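Local coordinates for protein glutamine synthetase (Streptomyces coelicolor, PDB 4BAX) that belongs to the glutamine synthetase family, each of its ten subunits joining an N-terminal beta-grasp domain to a catalytic domain, at residues F4-I9 and K25-A30; L59-S64 and I75-E80; A135-Y140 and E175-Q180. All blocks are in the same frame, centred on the assembly; numbering follows the deposited sequence.

Interaction 1: residues F4-I9 and K25-A30; sequences FKAEYI and KIITAA
Phe-4 and Ile-27 hold one end of an antiparallel strand pair, and the phenylalanine shows how an aromatic side chain can lie flat against its cross-strand partner. Its CB leaves the sheet on the face shared with Ala-6, Lys-25 and Ile-27. CG then takes the crowded position between the backbone N and the carbonyl carbon (chi1 69°), which swings the ring toward Ile-27, one face against that side chain. CD1 passes 3.8 Å from Ile-27 O. Further out, CE1 meets Ile-27 CG2 at 3.7 Å, while CZ at the tip lies 4.0 Å from Ile-27 CB. That CB sits over the ring face in a CH-pi contact, 4.2 Å from the Phe-4 ring centroid and offset toward the rim.

Phe-4 and Ile-27 exchange two backbone bonds, of which Ile-27 N to Phe-4 O is the straighter (172°). Ala-6 and Lys-25 form the next hydrogen-bonded pair, and the non-hydrogen-bonded pair of Lys-5 and Ile-26 lies between. Ile-27 also reaches diagonally across to the other strand, its CD1 coming 4.0 Å from Ala-6 CB. On the other face, Lys-5 CG touches Ile-26 CD1 at 3.6 Å; the lysine then bends at chi3 and chi4, and NZ forms a salt bridge with Glu-160 of the second subunit. The Lys-25 chain, extended as far as CE and bent at chi4, crosses Tyr-8 obliquely, with CD 3.9 Å from the phenol OH, whose hydrogen bond goes to Pro-38 O; the amino end of Lys-25 makes a cation-pi contact with Trp-40.

In this first hairpin of the beta-grasp domain, strand 20-28 is outermost within this chain, although Ile-26 makes backbone hydrogen bonds to the second subunit, and the parallel strand 75-82 flanks strand 3-11 on its other side.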
ATOM      1  N   PHE A   4       0.259  -7.266 -46.035  1.00 47.04           N
ATOM      2  CA  PHE A   4      -0.757  -7.218 -45.003  1.00 43.81           C
ATOM      3  C   PHE A   4      -0.602  -8.381 -44.028  1.00 41.25           C
ATOM      4  O   PHE A   4       0.059  -9.381 -44.325  1.00 41.47           O
ATOM      5  CB  PHE A   4      -2.156  -7.162 -45.599  1.00 43.52           C
ATOM      6  CG  PHE A   4      -2.560  -8.422 -46.285  1.00 43.55           C
ATOM      7  CD1 PHE A   4      -2.203  -8.641 -47.609  1.00 43.67           C
ATOM      8  CD2 PHE A   4      -3.315  -9.380 -45.624  1.00 43.33           C
ATOM      9  CE1 PHE A   4      -2.580  -9.803 -48.259  1.00 43.75           C
ATOM     10  CE2 PHE A   4      -3.692 -10.545 -46.272  1.00 43.53           C
ATOM     11  CZ  PHE A   4      -3.323 -10.755 -47.592  1.00 43.76           C
ATOM     12  N   LYS A   5      -1.193  -8.223 -42.852  1.00 38.60           N
ATOM     13  CA  LYS A   5      -1.115  -9.225 -41.809  1.00 36.24           C
ATOM     14  C   LYS A   5      -2.327 -10.147 -41.858  1.00 35.06           C
ATOM     15  O   LYS A   5      -3.469  -9.688 -42.034  1.00 35.14           O
ATOM     16  CB  LYS A   5      -1.021  -8.543 -40.458  1.00 35.42           C
ATOM     17  CG  LYS A   5       0.283  -7.776 -40.270  1.00 35.20           C
ATOM     18  CD  LYS A   5       0.348  -7.201 -38.867  1.00 35.01           C
ATOM     19  CE  LYS A   5      -0.090  -5.770 -38.812  1.00 34.83           C
ATOM     20  NZ  LYS A   5       1.111  -4.919 -38.896  1.00 34.93           N
ATOM     21  N   ALA A   6      -2.065 -11.444 -41.729  1.00 34.07           N
ATOM     22  CA  ALA A   6      -3.114 -12.455 -41.659  1.00 33.39           C
ATOM     23  C   ALA A   6      -2.979 -13.255 -40.363  1.00 32.76           C
ATOM     24  O   ALA A   6      -1.937 -13.866 -40.095  1.00 32.50           O
ATOM     25  CB  ALA A   6      -3.037 -13.378 -42.860  1.00 33.76           C
ATOM     26  N   GLU A   7      -4.035 -13.249 -39.553  1.00 32.48           N
ATOM     27  CA  GLU A   7      -4.018 -14.009 -38.305  1.00 31.98           C
ATOM     28  C   GLU A   7      -4.676 -15.366 -38.491  1.00 30.71           C
ATOM     29  O   GLU A   7      -5.900 -15.467 -38.648  1.00 29.97           O
ATOM     30  CB  GLU A   7      -4.732 -13.237 -37.198  1.00 32.97           C
ATOM     31  CG  GLU A   7      -4.513 -13.806 -35.784  1.00 34.24           C
ATOM     32  CD  GLU A   7      -3.132 -13.511 -35.192  1.00 35.50           C
ATOM     33  OE1 GLU A   7      -2.326 -12.795 -35.824  1.00 36.14           O
ATOM     34  OE2 GLU A   7      -2.834 -14.029 -34.096  1.00 35.93           O
ATOM     35  N   TYR A   8      -3.849 -16.409 -38.448  1.00 30.38           N
ATOM     36  CA  TYR A   8      -4.328 -17.766 -38.654  1.00 30.27           C
ATOM     37  C   TYR A   8      -4.768 -18.322 -37.319  1.00 30.77           C
ATOM     38  O   TYR A   8      -3.986 -18.383 -36.370  1.00 31.15           O
ATOM     39  CB  TYR A   8      -3.241 -18.647 -39.252  1.00 29.67           C
ATOM     40  CG  TYR A   8      -3.100 -18.545 -40.755  1.00 29.06           C
ATOM     41  CD1 TYR A   8      -2.988 -17.305 -41.385  1.00 28.47           C
ATOM     42  CD2 TYR A   8      -3.041 -19.683 -41.549  1.00 28.93           C
ATOM     43  CE1 TYR A   8      -2.833 -17.211 -42.764  1.00 28.29           C
ATOM     44  CE2 TYR A   8      -2.894 -19.591 -42.947  1.00 28.56           C
ATOM     45  CZ  TYR A   8      -2.788 -18.355 -43.545  1.00 28.34           C
ATOM     46  OH  TYR A   8      -2.635 -18.268 -44.929  1.00 28.28           O
ATOM     47  N   ILE A   9      -6.037 -18.688 -37.255  1.00 30.59           N
ATOM     48  CA  ILE A   9      -6.676 -19.131 -36.035  1.00 29.94           C
ATOM     49  C   ILE A   9      -7.123 -20.566 -36.222  1.00 29.47           C
ATOM     50  O   ILE A   9      -7.673 -20.923 -37.277  1.00 30.28           O
ATOM     51  CB  ILE A   9      -7.888 -18.203 -35.675  1.00 17.61           C
ATOM     52  CG1 ILE A   9      -7.367 -16.792 -35.337  1.00 17.25           C
ATOM     53  CG2 ILE A   9      -8.718 -18.732 -34.517  1.00 13.23           C
ATOM     54  CD1 ILE A   9      -8.377 -15.631 -35.574  1.00 18.63           C
ATOM     55  N   LYS A  25       0.865 -14.254 -39.929  1.00 31.45           N
ATOM     56  CA  LYS A  25       1.599 -14.450 -41.162  1.00 32.50           C
ATOM     57  C   LYS A  25       1.644 -13.107 -41.901  1.00 32.62           C
ATOM     58  O   LYS A  25       0.622 -12.402 -42.015  1.00 31.76           O
ATOM     59  CB  LYS A  25       0.888 -15.498 -42.018  1.00 33.69           C
ATOM     60  CG  LYS A  25       1.604 -15.931 -43.286  1.00 34.63           C
ATOM     61  CD  LYS A  25       0.929 -17.206 -43.806  1.00 35.68           C
ATOM     62  CE  LYS A  25       1.719 -17.878 -44.929  1.00 36.72           C
ATOM     63  NZ  LYS A  25       2.604 -18.978 -44.394  1.00 36.99           N
ATOM     64  N   ILE A  26       2.821 -12.750 -42.398  1.00 33.81           N
ATOM     65  CA  ILE A  26       2.958 -11.524 -43.164  1.00 35.17           C
ATOM     66  C   ILE A  26       2.930 -11.864 -44.625  1.00 37.70           C
ATOM     67  O   ILE A  26       3.786 -12.601 -45.106  1.00 38.43           O
ATOM     68  CB  ILE A  26       4.274 -10.809 -42.840  1.00 34.50           C
ATOM     69  CG1 ILE A  26       4.386 -10.571 -41.320  1.00 34.12           C
ATOM     70  CG2 ILE A  26       4.374  -9.517 -43.637  1.00 34.17           C
ATOM     71  CD1 ILE A  26       3.331  -9.617 -40.755  1.00 33.68           C
ATOM     72  N   ILE A  27       1.963 -11.313 -45.343  1.00 39.52           N
ATOM     73  CA  ILE A  27       1.774 -11.711 -46.728  1.00 41.41           C
ATOM     74  C   ILE A  27       2.029 -10.538 -47.659  1.00 43.61           C
ATOM     75  O   ILE A  27       1.514  -9.444 -47.438  1.00 42.97           O
ATOM     76  CB  ILE A  27       0.343 -12.229 -46.940  1.00 41.17           C
ATOM     77  CG1 ILE A  27       0.135 -13.481 -46.086  1.00 41.36           C
ATOM     78  CG2 ILE A  27       0.042 -12.468 -48.429  1.00 40.82           C
ATOM     79  CD1 ILE A  27      -1.189 -14.132 -46.287  1.00 41.73           C
ATOM     80  N   THR A  28       2.815 -10.767 -48.704  1.00 46.72           N
ATOM     81  CA  THR A  28       3.092  -9.714 -49.671  1.00 50.29           C
ATOM     82  C   THR A  28       2.596 -10.215 -51.015  1.00 53.68           C
ATOM     83  O   THR A  28       3.348 -10.768 -51.814  1.00 53.80           O
ATOM     84  CB  THR A  28       4.594  -9.393 -49.770  1.00 50.87           C
ATOM     85  OG1 THR A  28       5.136  -9.186 -48.458  1.00 50.87           O
ATOM     86  CG2 THR A  28       4.816  -8.136 -50.609  1.00 51.20           C
ATOM     87  N   ALA A  29       1.313 -10.005 -51.259  1.00 57.17           N
ATOM     88  CA  ALA A  29       0.685 -10.509 -52.458  1.00 61.08           C
ATOM     89  C   ALA A  29      -0.590  -9.705 -52.702  1.00 64.88           C
ATOM     90  O   ALA A  29      -0.946  -8.829 -51.905  1.00 64.47           O
ATOM     91  CB  ALA A  29       0.366 -11.987 -52.296  1.00 60.97           C
ATOM     92  N   ALA A  30      -1.251  -9.984 -53.822  1.00 68.85           N
ATOM     93  CA  ALA A  30      -2.498  -9.311 -54.164  1.00 72.37           C
ATOM     94  C   ALA A  30      -3.678 -10.039 -53.516  1.00 75.23           C
ATOM     95  O   ALA A  30      -3.830 -11.256 -53.678  1.00 75.58           O
ATOM     96  CB  ALA A  30      -2.672  -9.272 -55.687  1.00 72.81           C
TER

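Interaction 2: residues L59-S64 and I75-E80; sequences LKPVFS and ILVLCE
A single carbonyl oxygen, Leu-78 O, serves two successive backbone N-H groups where the register slips by one residue. It accepts from Val-62 N at 2.8 Å, an almost straight bond (172°), and from Phe-63 N at 3.3 Å, both donors lying in the carbonyl plane. This is a classic beta bulge: the backbone of Val-62 turns to a psi of -21°, so that Val-62 and Phe-63 both face Leu-78.

Antiparallel pairs flank the bulge. Before it, Lys-60 and Glu-80 exchange two backbone bonds, and Glu-80 N approaches Lys-60 O from above the carbonyl plane. After it, Leu-78 N donates to Phe-63 O in a more bent bond, followed by the non-hydrogen-bonded pair of Ser-64 and Val-77.

Glu-80 places CG in the crowded position between N and the carbonyl carbon (chi1 68°) and then runs out straight, crossing Val-62 at about a right angle with CG 3.8 Å from Val-62 CG1. The glutamate also lies alongside Lys-60, where OE2 meets the methylene CD at 3.4 Å. The charged tips do not touch, for Lys-60 NZ remains 5.4 Å from Glu-80 OE2, so any attraction between the charges is probably only long-range, while OE1 is hydrogen-bonded to Asn-92 ND2. Pro-61 CB lies beside Val-77 CG1 at 3.6 Å, and the thiol SG of Cys-79 rests 3.9 Å from Leu-59 CB. Phe-63 turns its ring edge toward Leu-78 CB.

Leu-76, Leu-78 and Phe-63 also touch helix 190-210, while Leu-59 packs on strand 40-43. The arrangement is a bulged beta hairpin of strands 56-66 and 75-82, set within the mixed five-stranded sheet of the beta-grasp domain.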
ATOM      1  N   LEU A  59      -2.446 -26.199 -41.734  1.00 38.92           N
ATOM      2  CA  LEU A  59      -3.513 -25.233 -41.578  1.00 36.57           C
ATOM      3  C   LEU A  59      -4.151 -24.945 -42.921  1.00 35.74           C
ATOM      4  O   LEU A  59      -3.443 -24.557 -43.880  1.00 35.43           O
ATOM      5  CB  LEU A  59      -2.951 -23.947 -40.978  1.00 35.71           C
ATOM      6  CG  LEU A  59      -2.536 -24.138 -39.509  1.00 35.12           C
ATOM      7  CD1 LEU A  59      -1.832 -22.903 -38.911  1.00 34.84           C
ATOM      8  CD2 LEU A  59      -3.737 -24.565 -38.657  1.00 34.77           C
ATOM      9  N   LYS A  60      -5.451 -25.202 -43.021  1.00 34.96           N
ATOM     10  CA  LYS A  60      -6.154 -24.928 -44.246  1.00 34.32           C
ATOM     11  C   LYS A  60      -7.271 -23.914 -43.984  1.00 33.45           C
ATOM     12  O   LYS A  60      -8.201 -24.215 -43.247  1.00 33.39           O
ATOM     13  CB  LYS A  60      -6.748 -26.222 -44.802  1.00 34.77           C
ATOM     14  CG  LYS A  60      -7.424 -26.068 -46.125  1.00 36.01           C
ATOM     15  CD  LYS A  60      -8.136 -27.376 -46.435  1.00 37.68           C
ATOM     16  CE  LYS A  60      -8.891 -27.308 -47.748  1.00 39.07           C
ATOM     17  NZ  LYS A  60      -7.898 -26.975 -48.814  1.00 39.85           N
ATOM     18  N   PRO A  61      -7.178 -22.716 -44.593  1.00 32.71           N
ATOM     19  CA  PRO A  61      -8.165 -21.634 -44.428  1.00 32.26           C
ATOM     20  C   PRO A  61      -9.566 -22.102 -44.822  1.00 32.52           C
ATOM     21  O   PRO A  61      -9.713 -22.780 -45.846  1.00 33.02           O
ATOM     22  CB  PRO A  61      -7.681 -20.556 -45.413  1.00 32.25           C
ATOM     23  CG  PRO A  61      -6.216 -20.827 -45.604  1.00 32.38           C
ATOM     24  CD  PRO A  61      -5.957 -22.266 -45.300  1.00 32.50           C
ATOM     25  N   VAL A  62     -10.573 -21.814 -44.001  1.00 32.17           N
ATOM     26  CA  VAL A  62     -11.947 -22.172 -44.352  1.00 32.46           C
ATOM     27  C   VAL A  62     -12.840 -20.941 -44.298  1.00 32.82           C
ATOM     28  O   VAL A  62     -13.941 -20.922 -44.861  1.00 32.87           O
ATOM     29  CB  VAL A  62     -12.506 -23.309 -43.448  1.00 32.55           C
ATOM     30  CG1 VAL A  62     -11.628 -24.542 -43.564  1.00 32.42           C
ATOM     31  CG2 VAL A  62     -12.602 -22.853 -41.995  1.00 32.36           C
ATOM     32  N   PHE A  63     -12.378 -19.932 -43.566  1.00 33.40           N
ATOM     33  CA  PHE A  63     -13.137 -18.703 -43.389  1.00 33.95           C
ATOM     34  C   PHE A  63     -12.166 -17.565 -43.132  1.00 33.41           C
ATOM     35  O   PHE A  63     -11.159 -17.768 -42.458  1.00 32.46           O
ATOM     36  CB  PHE A  63     -14.126 -18.846 -42.235  1.00 34.78           C
ATOM     37  CG  PHE A  63     -14.869 -17.572 -41.908  1.00 35.87           C
ATOM     38  CD1 PHE A  63     -16.059 -17.279 -42.565  1.00 36.77           C
ATOM     39  CD2 PHE A  63     -14.400 -16.679 -40.943  1.00 36.05           C
ATOM     40  CE1 PHE A  63     -16.770 -16.111 -42.282  1.00 37.31           C
ATOM     41  CE2 PHE A  63     -15.104 -15.512 -40.649  1.00 36.52           C
ATOM     42  CZ  PHE A  63     -16.293 -15.228 -41.320  1.00 37.10           C
ATOM     43  N   SER A  64     -12.497 -16.366 -43.621  1.00 34.00           N
ATOM     44  CA  SER A  64     -11.659 -15.172 -43.401  1.00 33.94           C
ATOM     45  C   SER A  64     -12.513 -13.913 -43.280  1.00 33.39           C
ATOM     46  O   SER A  64     -13.608 -13.833 -43.843  1.00 33.18           O
ATOM     47  CB  SER A  64     -10.597 -14.999 -44.494  1.00 34.52           C
ATOM     48  OG  SER A  64     -11.188 -14.539 -45.703  1.00 35.19           O
ATOM     49  N   ILE A  75      -6.285  -9.176 -41.812  1.00 33.90           N
ATOM     50  CA  ILE A  75      -7.395 -10.129 -41.787  1.00 32.67           C
ATOM     51  C   ILE A  75      -7.208 -11.276 -40.789  1.00 31.29           C
ATOM     52  O   ILE A  75      -6.085 -11.611 -40.399  1.00 31.08           O
ATOM     53  CB  ILE A  75      -7.643 -10.736 -43.196  1.00 36.69           C
ATOM     54  CG1 ILE A  75      -6.341 -11.315 -43.747  1.00 36.80           C
ATOM     55  CG2 ILE A  75      -8.250  -9.704 -44.157  1.00 36.70           C
ATOM     56  CD1 ILE A  75      -6.504 -12.635 -44.426  1.00 36.97           C
ATOM     57  N   LEU A  76      -8.322 -11.908 -40.427  1.00 30.04           N
ATOM     58  CA  LEU A  76      -8.305 -13.120 -39.613  1.00 28.03           C
ATOM     59  C   LEU A  76      -8.585 -14.307 -40.513  1.00 26.68           C
ATOM     60  O   LEU A  76      -9.475 -14.251 -41.368  1.00 26.09           O
ATOM     61  CB  LEU A  76      -9.337 -13.053 -38.504  1.00 27.31           C
ATOM     62  CG  LEU A  76      -9.284 -11.758 -37.721  1.00 27.34           C
ATOM     63  CD1 LEU A  76     -10.536 -11.691 -36.858  1.00 27.27           C
ATOM     64  CD2 LEU A  76      -7.992 -11.658 -36.906  1.00 27.24           C
ATOM     65  N   VAL A  77      -7.808 -15.367 -40.350  1.00 26.62           N
ATOM     66  CA  VAL A  77      -7.999 -16.555 -41.156  1.00 27.46           C
ATOM     67  C   VAL A  77      -8.261 -17.764 -40.268  1.00 28.17           C
ATOM     68  O   VAL A  77      -7.335 -18.292 -39.636  1.00 28.86           O
ATOM     69  CB  VAL A  77      -6.770 -16.849 -42.053  1.00 27.65           C
ATOM     70  CG1 VAL A  77      -7.147 -17.801 -43.154  1.00 27.63           C
ATOM     71  CG2 VAL A  77      -6.227 -15.579 -42.659  1.00 27.87           C
ATOM     72  N   LEU A  78      -9.514 -18.212 -40.232  1.00 27.98           N
ATOM     73  CA  LEU A  78      -9.853 -19.421 -39.498  1.00 28.30           C
ATOM     74  C   LEU A  78      -9.538 -20.656 -40.343  1.00 28.54           C
ATOM     75  O   LEU A  78      -9.985 -20.744 -41.479  1.00 27.57           O
ATOM     76  CB  LEU A  78     -11.334 -19.410 -39.107  1.00 28.04           C
ATOM     77  CG  LEU A  78     -11.833 -20.626 -38.331  1.00 27.69           C
ATOM     78  CD1 LEU A  78     -11.212 -20.716 -36.935  1.00 27.16           C
ATOM     79  CD2 LEU A  78     -13.349 -20.623 -38.266  1.00 27.71           C
ATOM     80  N   CYS A  79      -8.839 -21.635 -39.756  1.00 29.94           N
ATOM     81  CA  CYS A  79      -8.362 -22.821 -40.504  1.00 31.14           C
ATOM     82  C   CYS A  79      -8.881 -24.106 -39.909  1.00 32.82           C
ATOM     83  O   CYS A  79      -9.321 -24.154 -38.757  1.00 32.81           O
ATOM     84  CB  CYS A  79      -6.827 -22.890 -40.516  1.00 30.72           C
ATOM     85  SG  CYS A  79      -5.948 -21.473 -41.203  1.00 37.33           S
ATOM     86  N   GLU A  80      -8.852 -25.155 -40.711  1.00 34.65           N
ATOM     87  CA  GLU A  80      -9.076 -26.481 -40.170  1.00 36.27           C
ATOM     88  C   GLU A  80      -7.720 -27.154 -40.175  1.00 36.62           C
ATOM     89  O   GLU A  80      -6.821 -26.753 -40.935  1.00 36.78           O
ATOM     90  CB  GLU A  80     -10.122 -27.266 -40.974  1.00 37.45           C
ATOM     91  CG  GLU A  80      -9.662 -27.633 -42.385  1.00 39.17           C
ATOM     92  CD  GLU A  80     -10.712 -28.443 -43.148  1.00 40.45           C
ATOM     93  OE1 GLU A  80     -11.736 -28.804 -42.520  1.00 40.41           O
ATOM     94  OE2 GLU A  80     -10.517 -28.715 -44.363  1.00 41.08           O
TER

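Interaction 3: residues A135-Y140 and E175-Q180; sequences AAQGGY and EVMPGQ
Aromatic packing comes first in this meeting of two irregular segments. The Tyr-140 ring carries Pro-178 on one face, with the proline CD 3.9 Å from the ring centroid in a CH-pi contact and displaced toward the rim. Val-176 O lies at the ring edge, 3.5 Å from Tyr-140 CD2.

Non-aromatic van der Waals contact centres on Gln-137, whose extended chain crosses Val-176 at about a right angle, bringing NE2 to 3.5 Å from Val-176 CG1. Its OE1 lies against Met-177 CA and CB but takes its hydrogen bond from Asn-227 N.

No direct hydrogen bond joins the segments. Water 1 bridges them, accepting from Gly-138 N at 3.1 Å and donating to Val-176 O at 2.8 Å. Within the segments, Tyr-140 OH donates to Ala-135 O from above the carbonyl plane, tying the phenol tip back to its own loop, and Gln-180 N closes the type II turn onto Met-177 O. Gly-138 O also accepts from Arg-21 of the third subunit.

The chemistry implies a junction resting mainly on van der Waals contact, of Tyr-140 with Pro-178 and Gln-137 with Val-176, with one water as polar link, while internal hydrogen bonds help set each segment's shape.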
ATOM      1  N   ALA A 135     -24.312  -9.322  -3.640  1.00 27.59           N
ATOM      2  CA  ALA A 135     -25.701  -9.555  -3.293  1.00 27.80           C
ATOM      3  C   ALA A 135     -26.251 -10.636  -4.225  1.00 28.65           C
ATOM      4  O   ALA A 135     -25.707 -10.875  -5.321  1.00 29.14           O
ATOM      5  CB  ALA A 135     -26.490  -8.275  -3.443  1.00 27.54           C
ATOM      6  N   ALA A 136     -27.325 -11.291  -3.787  1.00 28.61           N
ATOM      7  CA  ALA A 136     -27.884 -12.419  -4.520  1.00 28.38           C
ATOM      8  C   ALA A 136     -28.437 -11.929  -5.842  1.00 28.53           C
ATOM      9  O   ALA A 136     -28.656 -10.736  -6.039  1.00 28.66           O
ATOM     10  CB  ALA A 136     -28.983 -13.098  -3.703  1.00 28.13           C
ATOM     11  N   GLN A 137     -28.650 -12.863  -6.749  1.00 28.90           N
ATOM     12  CA  GLN A 137     -29.049 -12.540  -8.107  1.00 29.41           C
ATOM     13  C   GLN A 137     -30.438 -11.898  -8.137  1.00 29.64           C
ATOM     14  O   GLN A 137     -31.246 -12.126  -7.211  1.00 29.70           O
ATOM     15  CB  GLN A 137     -28.983 -13.782  -8.990  1.00 29.42           C
ATOM     16  CG  GLN A 137     -27.551 -14.218  -9.221  1.00 29.61           C
ATOM     17  CD  GLN A 137     -27.461 -15.585  -9.844  1.00 29.71           C
ATOM     18  OE1 GLN A 137     -26.409 -15.979 -10.361  1.00 29.61           O
ATOM     19  NE2 GLN A 137     -28.568 -16.324  -9.801  1.00 29.90           N
ATOM     20  N   GLY A 138     -30.682 -11.073  -9.164  1.00 29.22           N
ATOM     21  CA  GLY A 138     -31.953 -10.398  -9.358  1.00 28.75           C
ATOM     22  C   GLY A 138     -31.819  -9.060 -10.061  1.00 28.67           C
ATOM     23  O   GLY A 138     -32.582  -8.777 -10.992  1.00 29.49           O
ATOM     24  N   GLY A 139     -30.820  -8.269  -9.672  1.00 27.87           N
ATOM     25  CA  GLY A 139     -30.594  -6.965 -10.266  1.00 27.24           C
ATOM     26  C   GLY A 139     -29.532  -6.893 -11.356  1.00 26.88           C
ATOM     27  O   GLY A 139     -29.353  -5.830 -11.942  1.00 26.94           O
ATOM     28  N   TYR A 140     -28.782  -7.972 -11.575  1.00 26.67           N
ATOM     29  CA  TYR A 140     -27.742  -8.000 -12.625  1.00 26.98           C
ATOM     30  C   TYR A 140     -28.252  -8.131 -14.070  1.00 27.79           C
ATOM     31  O   TYR A 140     -27.712  -7.543 -15.003  1.00 27.67           O
ATOM     32  CB  TYR A 140     -26.643  -9.034 -12.318  1.00 26.31           C
ATOM     33  CG  TYR A 140     -26.227  -8.996 -10.865  1.00 25.95           C
ATOM     34  CD1 TYR A 140     -25.491  -7.923 -10.358  1.00 25.65           C
ATOM     35  CD2 TYR A 140     -26.583 -10.022  -9.992  1.00 25.85           C
ATOM     36  CE1 TYR A 140     -25.140  -7.876  -9.002  1.00 25.77           C
ATOM     37  CE2 TYR A 140     -26.236  -9.987  -8.647  1.00 25.78           C
ATOM     38  CZ  TYR A 140     -25.510  -8.919  -8.150  1.00 25.88           C
ATOM     39  OH  TYR A 140     -25.179  -8.921  -6.799  1.00 25.93           O
ATOM     40  N   GLU A 175     -26.205 -10.877 -18.352  1.00 27.35           N
ATOM     41  CA  GLU A 175     -26.910 -12.053 -17.830  1.00 28.18           C
ATOM     42  C   GLU A 175     -27.176 -12.027 -16.323  1.00 27.68           C
ATOM     43  O   GLU A 175     -26.863 -11.050 -15.646  1.00 27.54           O
ATOM     44  CB  GLU A 175     -26.214 -13.347 -18.244  1.00 30.16           C
ATOM     45  CG  GLU A 175     -26.754 -13.943 -19.550  1.00 32.33           C
ATOM     46  CD  GLU A 175     -28.230 -14.372 -19.441  1.00 33.89           C
ATOM     47  OE1 GLU A 175     -28.611 -14.940 -18.387  1.00 34.29           O
ATOM     48  OE2 GLU A 175     -28.996 -14.190 -20.424  1.00 34.21           O
ATOM     49  N   VAL A 176     -27.783 -13.102 -15.823  1.00 27.63           N
ATOM     50  CA  VAL A 176     -28.263 -13.197 -14.445  1.00 27.90           C
ATOM     51  C   VAL A 176     -27.152 -13.109 -13.380  1.00 28.06           C
ATOM     52  O   VAL A 176     -27.313 -12.452 -12.357  1.00 27.92           O
ATOM     53  CB  VAL A 176     -29.095 -14.497 -14.242  1.00 20.80           C
ATOM     54  CG1 VAL A 176     -29.472 -14.677 -12.751  1.00 20.81           C
ATOM     55  CG2 VAL A 176     -30.338 -14.482 -15.130  1.00 20.83           C
ATOM     56  N   MET A 177     -26.028 -13.770 -13.632  1.00 28.23           N
ATOM     57  CA  MET A 177     -24.863 -13.681 -12.763  1.00 28.34           C
ATOM     58  C   MET A 177     -24.049 -12.409 -13.019  1.00 28.17           C
ATOM     59  O   MET A 177     -23.894 -11.972 -14.159  1.00 28.36           O
ATOM     60  CB  MET A 177     -23.986 -14.914 -12.953  1.00 28.80           C
ATOM     61  CG  MET A 177     -22.930 -15.063 -11.862  1.00 29.13           C
ATOM     62  SD  MET A 177     -21.783 -16.411 -12.189  1.00 38.90           S
ATOM     63  CE  MET A 177     -20.280 -15.780 -11.485  1.00 35.12           C
ATOM     64  N   PRO A 178     -23.529 -11.797 -11.946  1.00 27.95           N
ATOM     65  CA  PRO A 178     -22.701 -10.605 -12.147  1.00 27.86           C
ATOM     66  C   PRO A 178     -21.446 -10.878 -12.966  1.00 27.69           C
ATOM     67  O   PRO A 178     -20.715 -11.826 -12.670  1.00 27.95           O
ATOM     68  CB  PRO A 178     -22.321 -10.199 -10.709  1.00 27.42           C
ATOM     69  CG  PRO A 178     -22.636 -11.375  -9.858  1.00 27.25           C
ATOM     70  CD  PRO A 178     -23.772 -12.065 -10.517  1.00 27.58           C
ATOM     71  N   GLY A 179     -21.191 -10.022 -13.954  1.00 27.20           N
ATOM     72  CA  GLY A 179     -20.083 -10.206 -14.864  1.00 27.33           C
ATOM     73  C   GLY A 179     -20.351 -11.272 -15.902  1.00 27.66           C
ATOM     74  O   GLY A 179     -19.427 -11.655 -16.636  1.00 27.49           O
ATOM     75  N   GLN A 180     -21.604 -11.732 -15.979  1.00 28.06           N
ATOM     76  CA  GLN A 180     -22.004 -12.714 -16.979  1.00 28.92           C
ATOM     77  C   GLN A 180     -22.757 -12.021 -18.087  1.00 29.46           C
ATOM     78  O   GLN A 180     -23.637 -11.183 -17.841  1.00 29.63           O
ATOM     79  CB  GLN A 180     -22.872 -13.806 -16.349  1.00 29.54           C
ATOM     80  CG  GLN A 180     -22.917 -15.132 -17.116  1.00 30.07           C
ATOM     81  CD  GLN A 180     -23.665 -16.222 -16.361  1.00 30.83           C
ATOM     82  OE1 GLN A 180     -24.886 -16.150 -16.166  1.00 31.20           O
ATOM     83  NE2 GLN A 180     -22.930 -17.244 -15.931  1.00 31.11           N
TER
HETATM   84  O   HOH W   1     -29.740 -11.042 -12.131  1.00 20.27           O

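How the interactions relate
Interactions 1 and 2 are two hairpins of one beta-grasp sheet, their centres 11 Å apart. They meet where strands 3-11 and 75-82 run parallel: Val-77 N lies 2.6 Å from Glu-7 O, and Val-77 O 2.7 Å from Ile-9 N, both probable hydrogen bonds. Tyr-8 also packs on Cys-79. Interaction 3 belongs to the catalytic domain, about 41 and 36 Å from them between centres, with nearest atoms about 22 Å away in each case. Val-176 there also packs on Ser-46 of the third subunit, a beta-grasp residue, consistent with the family's pairing of beta-grasp and catalytic domains across subunits. A sodium ion lies about 14 Å from the Leu-78 side chain.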